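Local coordinates for Lmo2241 protein (Listeria monocytogenes, PDB 4HAM), which acts as a transcriptional antiterminator and probably binds DNA through a GntR-type winged helix-turn-helix domain, at the interface of chains A and B. Numbering follows the deposited sequence. Chains: chain A/B, Lmo2241 protein.

Contact 1: the interface of chains A and B. Residues chain A 98, 118-119, 122-123, 126; chain B 98-99, 102, 112, 116.
The ring of A:Tyr122 lies against the base of the B:Lys99 side chain. CB of B:Lys99 sits over one face of the ring, toward its rim, 3.9 Å from the ring centroid. This is a CH-pi contact. The two side chains run nearly perpendicular. CG of B:Lys99 is anti to the backbone N (chi1 -178°). That torsion and the extended chain carry CG and CD over the same face, with CD above the CD1 side of the ring. B:Leu98 meets the CE2 side of the ring with one branch. Its CD2 methyl reaches the ring atom CE2 of A:Tyr122 at 4.0 Å and CB of A:Leu118 at 3.9 Å. Its other methyl, CD1, meets CD1 of A:Leu98 tip to tip at 3.9 Å, and these two leucines cross obliquely.

B:Ile102 uses two branches. CG1 is anti to the carbonyl carbon (chi1 -72°), and the CD1 methyl at its end reaches CA of A:Ala119 at 3.6 Å. The CG2 branch meets CD1 of A:Ile126 at 3.7 Å. Farther along, CD1 of B:Ile112 touches CB of A:Ser123 at 3.7 Å. CE1 of the B:His116 imidazole comes to 4.1 Å from CB of A:Ala119, a marginal contact.

No polar atoms pair across this patch, so carbon packing carries it. Most of the chain A residues lie on helix 112-127, which packs on helix 88-107 of chain B. A:Leu98 comes from helix 88-107 of its own chain, and B:Ile112 and B:His116 from helix 112-127 of theirs. The patch is part of the two-fold four-helix bundle made by these helices of both chains.

Contact 2: the interface of chains A and B. Residues chain A 21, 24, 90-91, 94-95, 97-98; chain B 101, 104-105, 108.
B:Asp104 is gripped by two side chains of chain A through one carboxylate oxygen. A:Lys24 NZ forms a salt bridge and hydrogen bond to OD1 of B:Asp104 at 2.8 Å. A:Gln21 NE2 gives OD1 of B:Asp104 a second hydrogen bond of 3.0 Å, 156° at the hydrogen. The donors arrive from opposite faces of the carboxylate plane. OD1 lies in the plane of the glutamine amide, which stands nearly perpendicular to the carboxylate (84°).

Water extends the polar network. Water 1 joins A:Lys24 NZ to the backbone O of B:Asp104. The other carboxylate oxygen, OD2, binds waters 2 and 3. Water 2 leads to A:Thr94 OG1 and A:Lys97 NZ, and water 3 to A:Lys90 NZ. These lysines may add to the positive field around the carboxylate. A:Thr94 OG1 also donates to the backbone O of A:Lys90 at 2.7 Å.

The apolar contacts lie beside this network. The A:Thr94 and B:Leu105 side chains lie alongside each other, pointing opposite ways. OG1 of A:Thr94 sits beside its backbone N (chi1 -55°), which leaves CG2 turned to CD2 of B:Leu105 at 3.5 Å. CD1 of B:Leu108 reaches CG of A:Lys90 at 3.7 Å, and CG2 of B:Thr101 packs on CA of A:Leu98 at 3.8 Å.

The site joins helix 88-107 of the two chains, with B:Leu108 from the loop that follows. It also ties helix 15-29, in the GntR-family region, to the partner chain, which may help orient the DNA-binding part.

Contact 1: the interface of chains A and B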
# COMPACT_ATOMS: atom_id res chain seq x y z
N LEU A 98 -0.37 4.62 -2.99
CA LEU A 98 -1.35 4.48 -4.06
C LEU A 98 -0.64 4.21 -5.38
O LEU A 98 -1.04 3.33 -6.15
CB LEU A 98 -2.20 5.75 -4.18
CG LEU A 98 -3.30 5.61 -5.25
CD1 LEU A 98 -4.23 4.46 -4.87
CD2 LEU A 98 -4.08 6.89 -5.43
N LEU A 118 -12.80 -0.90 -8.74
CA LEU A 118 -12.36 -1.31 -7.41
C LEU A 118 -12.34 -0.12 -6.45
O LEU A 118 -12.76 -0.25 -5.29
CB LEU A 118 -10.96 -1.93 -7.45
CG LEU A 118 -10.83 -3.32 -8.08
CD1 LEU A 118 -9.36 -3.74 -8.12
CD2 LEU A 118 -11.68 -4.35 -7.33
N ALA A 119 -11.84 1.02 -6.91
CA ALA A 119 -11.74 2.18 -6.02
C ALA A 119 -13.12 2.62 -5.56
O ALA A 119 -13.34 2.93 -4.38
CB ALA A 119 -11.00 3.32 -6.69
N TYR A 122 -14.43 -0.06 -2.99
CA TYR A 122 -13.77 0.06 -1.69
C TYR A 122 -14.17 1.34 -0.97
O TYR A 122 -14.44 1.34 0.24
CB TYR A 122 -12.26 -0.01 -1.85
CG TYR A 122 -11.78 -1.36 -2.32
CD1 TYR A 122 -12.56 -2.50 -2.11
CD2 TYR A 122 -10.58 -1.51 -2.98
CE1 TYR A 122 -12.14 -3.74 -2.54
CE2 TYR A 122 -10.14 -2.76 -3.42
CZ TYR A 122 -10.93 -3.86 -3.20
OH TYR A 122 -10.51 -5.11 -3.63
N SER A 123 -14.22 2.43 -1.73
CA SER A 123 -14.70 3.69 -1.20
C SER A 123 -16.10 3.54 -0.60
O SER A 123 -16.35 4.01 0.52
CB SER A 123 -14.71 4.76 -2.29
OG SER A 123 -15.25 5.97 -1.79
N ILE A 126 -16.03 1.51 2.62
CA ILE A 126 -15.45 2.29 3.71
C ILE A 126 -16.46 3.29 4.28
O ILE A 126 -16.66 3.36 5.49
CB ILE A 126 -14.16 2.99 3.23
CG1 ILE A 126 -13.05 1.95 3.11
CG2 ILE A 126 -13.76 4.13 4.16
CD1 ILE A 126 -11.92 2.35 2.18
N LEU B 98 -4.82 -1.86 -1.93
CA LEU B 98 -5.60 -0.78 -2.53
C LEU B 98 -6.67 -0.31 -1.56
O LEU B 98 -6.88 0.89 -1.36
CB LEU B 98 -6.25 -1.24 -3.84
CG LEU B 98 -7.02 -0.12 -4.53
CD1 LEU B 98 -6.06 1.01 -4.88
CD2 LEU B 98 -7.74 -0.60 -5.78
N LYS B 99 -7.36 -1.27 -0.95
CA LYS B 99 -8.43 -0.93 -0.03
C LYS B 99 -7.91 -0.10 1.15
O LYS B 99 -8.47 0.95 1.49
CB LYS B 99 -9.18 -2.17 0.46
CG LYS B 99 -10.32 -1.81 1.37
CD LYS B 99 -11.30 -2.94 1.56
CE LYS B 99 -12.52 -2.42 2.30
NZ LYS B 99 -13.47 -3.52 2.64
N ILE B 102 -6.91 3.43 0.09
CA ILE B 102 -8.11 4.25 -0.06
C ILE B 102 -8.67 4.69 1.30
O ILE B 102 -9.03 5.85 1.47
CB ILE B 102 -9.16 3.53 -0.90
CG1 ILE B 102 -8.69 3.50 -2.36
CG2 ILE B 102 -10.53 4.20 -0.76
CD1 ILE B 102 -9.55 2.65 -3.26
N ILE B 112 -13.35 10.69 -3.18
CA ILE B 112 -13.23 9.66 -4.21
C ILE B 112 -12.96 10.27 -5.59
O ILE B 112 -12.28 9.67 -6.42
CB ILE B 112 -14.49 8.75 -4.24
CG1 ILE B 112 -14.30 7.60 -5.21
CG2 ILE B 112 -15.74 9.55 -4.56
CD1 ILE B 112 -13.07 6.80 -4.93
N HIS B 116 -9.86 9.08 -7.95
CA HIS B 116 -9.92 8.67 -9.34
C HIS B 116 -8.93 9.45 -10.20
O HIS B 116 -8.29 8.90 -11.09
CB HIS B 116 -11.33 8.83 -9.92
CG HIS B 116 -12.31 7.81 -9.44
ND1 HIS B 116 -12.12 6.46 -9.63
CD2 HIS B 116 -13.48 7.93 -8.77
CE1 HIS B 116 -13.13 5.79 -9.10
NE2 HIS B 116 -13.97 6.67 -8.57

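Contact 2: the interface of chains A and B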
# COMPACT_ATOMS: atom_id res chain seq x y z
N GLN A 21 -6.68 0.30 11.68
CA GLN A 21 -7.44 0.59 10.46
C GLN A 21 -8.94 0.47 10.66
O GLN A 21 -9.71 1.20 10.04
CB GLN A 21 -6.97 -0.28 9.28
CG GLN A 21 -5.52 -0.00 8.83
CD GLN A 21 -5.36 1.38 8.19
OE1 GLN A 21 -5.03 2.35 8.87
NE2 GLN A 21 -5.60 1.46 6.89
N LYS A 24 -10.01 3.69 12.51
CA LYS A 24 -10.01 4.75 11.50
C LYS A 24 -11.26 4.69 10.61
O LYS A 24 -11.91 5.71 10.36
CB LYS A 24 -8.74 4.65 10.64
CG LYS A 24 -8.53 5.82 9.71
CD LYS A 24 -7.30 5.64 8.81
CE LYS A 24 -5.99 5.67 9.59
NZ LYS A 24 -4.78 5.64 8.70
N LYS A 90 2.09 12.60 5.80
CA LYS A 90 1.29 11.37 5.74
C LYS A 90 0.56 11.28 4.40
O LYS A 90 0.46 10.20 3.82
CB LYS A 90 0.30 11.29 6.91
CG LYS A 90 -0.56 10.01 6.95
CD LYS A 90 0.28 8.79 7.30
CE LYS A 90 -0.60 7.55 7.50
NZ LYS A 90 0.22 6.34 7.74
N LEU A 91 0.06 12.41 3.91
CA LEU A 91 -0.60 12.48 2.62
C LEU A 91 0.33 12.05 1.50
O LEU A 91 -0.04 11.24 0.63
CB LEU A 91 -1.08 13.91 2.35
CG LEU A 91 -2.56 14.22 2.57
CD1 LEU A 91 -2.81 15.72 2.45
CD2 LEU A 91 -3.40 13.43 1.58
N THR A 94 1.08 8.40 1.64
CA THR A 94 -0.08 7.62 1.25
C THR A 94 -0.28 7.67 -0.25
O THR A 94 -0.63 6.66 -0.87
CB THR A 94 -1.36 8.08 1.99
OG1 THR A 94 -1.12 8.04 3.41
CG2 THR A 94 -2.53 7.16 1.67
N ARG A 95 -0.02 8.83 -0.86
CA ARG A 95 -0.04 8.94 -2.32
C ARG A 95 1.00 8.03 -2.98
O ARG A 95 0.75 7.44 -4.03
CB ARG A 95 0.15 10.40 -2.77
CG ARG A 95 -1.09 11.26 -2.54
CD ARG A 95 -0.99 12.59 -3.27
NE ARG A 95 0.09 13.41 -2.74
CZ ARG A 95 -0.08 14.40 -1.88
NH1 ARG A 95 0.97 15.08 -1.45
NH2 ARG A 95 -1.30 14.72 -1.46
N LYS A 97 2.02 5.23 -1.71
CA LYS A 97 1.46 3.88 -1.57
C LYS A 97 0.42 3.60 -2.64
O LYS A 97 0.32 2.48 -3.13
CB LYS A 97 0.86 3.67 -0.19
CG LYS A 97 1.89 3.59 0.93
CD LYS A 97 1.21 3.51 2.28
CE LYS A 97 2.17 3.84 3.42
NZ LYS A 97 1.42 3.98 4.70
N LEU A 98 -0.37 4.62 -2.99
CA LEU A 98 -1.35 4.48 -4.06
C LEU A 98 -0.64 4.21 -5.38
O LEU A 98 -1.04 3.33 -6.15
CB LEU A 98 -2.20 5.75 -4.18
CG LEU A 98 -3.30 5.61 -5.25
CD1 LEU A 98 -4.23 4.46 -4.87
CD2 LEU A 98 -4.08 6.89 -5.43
N THR B 101 -5.21 1.65 1.35
CA THR B 101 -4.69 2.93 0.89
C THR B 101 -5.83 3.92 0.69
O THR B 101 -5.74 5.09 1.06
CB THR B 101 -3.91 2.77 -0.42
OG1 THR B 101 -2.83 1.84 -0.22
CG2 THR B 101 -3.33 4.11 -0.86
N ASP B 104 -6.97 5.14 3.96
CA ASP B 104 -6.05 6.15 4.49
C ASP B 104 -6.28 7.52 3.87
O ASP B 104 -6.34 8.53 4.57
CB ASP B 104 -4.59 5.71 4.34
CG ASP B 104 -4.20 4.62 5.33
OD1 ASP B 104 -5.01 4.28 6.22
OD2 ASP B 104 -3.06 4.11 5.21
N LEU B 105 -6.40 7.56 2.54
CA LEU B 105 -6.68 8.80 1.84
C LEU B 105 -8.02 9.41 2.28
O LEU B 105 -8.09 10.60 2.56
CB LEU B 105 -6.70 8.56 0.33
CG LEU B 105 -5.37 8.19 -0.33
CD1 LEU B 105 -5.60 7.66 -1.74
CD2 LEU B 105 -4.41 9.38 -0.36
N LEU B 108 -7.83 11.01 5.54
CA LEU B 108 -7.08 12.25 5.47
C LEU B 108 -7.82 13.35 4.70
O LEU B 108 -7.28 14.43 4.47
CB LEU B 108 -5.71 11.99 4.85
CG LEU B 108 -4.76 11.14 5.71
CD1 LEU B 108 -3.62 10.62 4.88
CD2 LEU B 108 -4.24 11.96 6.88
O HOH W 1 -4.74 7.80 7.05
O HOH W 2 -0.83 5.60 4.50
O HOH W 3 -1.87 4.26 7.58

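The C-alpha centres of contact 1 and contact 2 are about 10 Å apart, and both include A:Leu98. Helix 88-107 of each chain takes part in both. Contact 1 adds helix 112-127 from both chains, while contact 2 adds helix 15-29 of chain A. Apolar packing runs through both contacts, and contact 2 adds a charged, water-bridged edge beside the GntR-family part. Two-fold symmetry repeats each contact with the chains exchanged. Together they suggest a dimer whose bundle holds the two copies together and ties each probable DNA-binding domain to the partner's bundle helix, although the structure alone does not show the biological assembly.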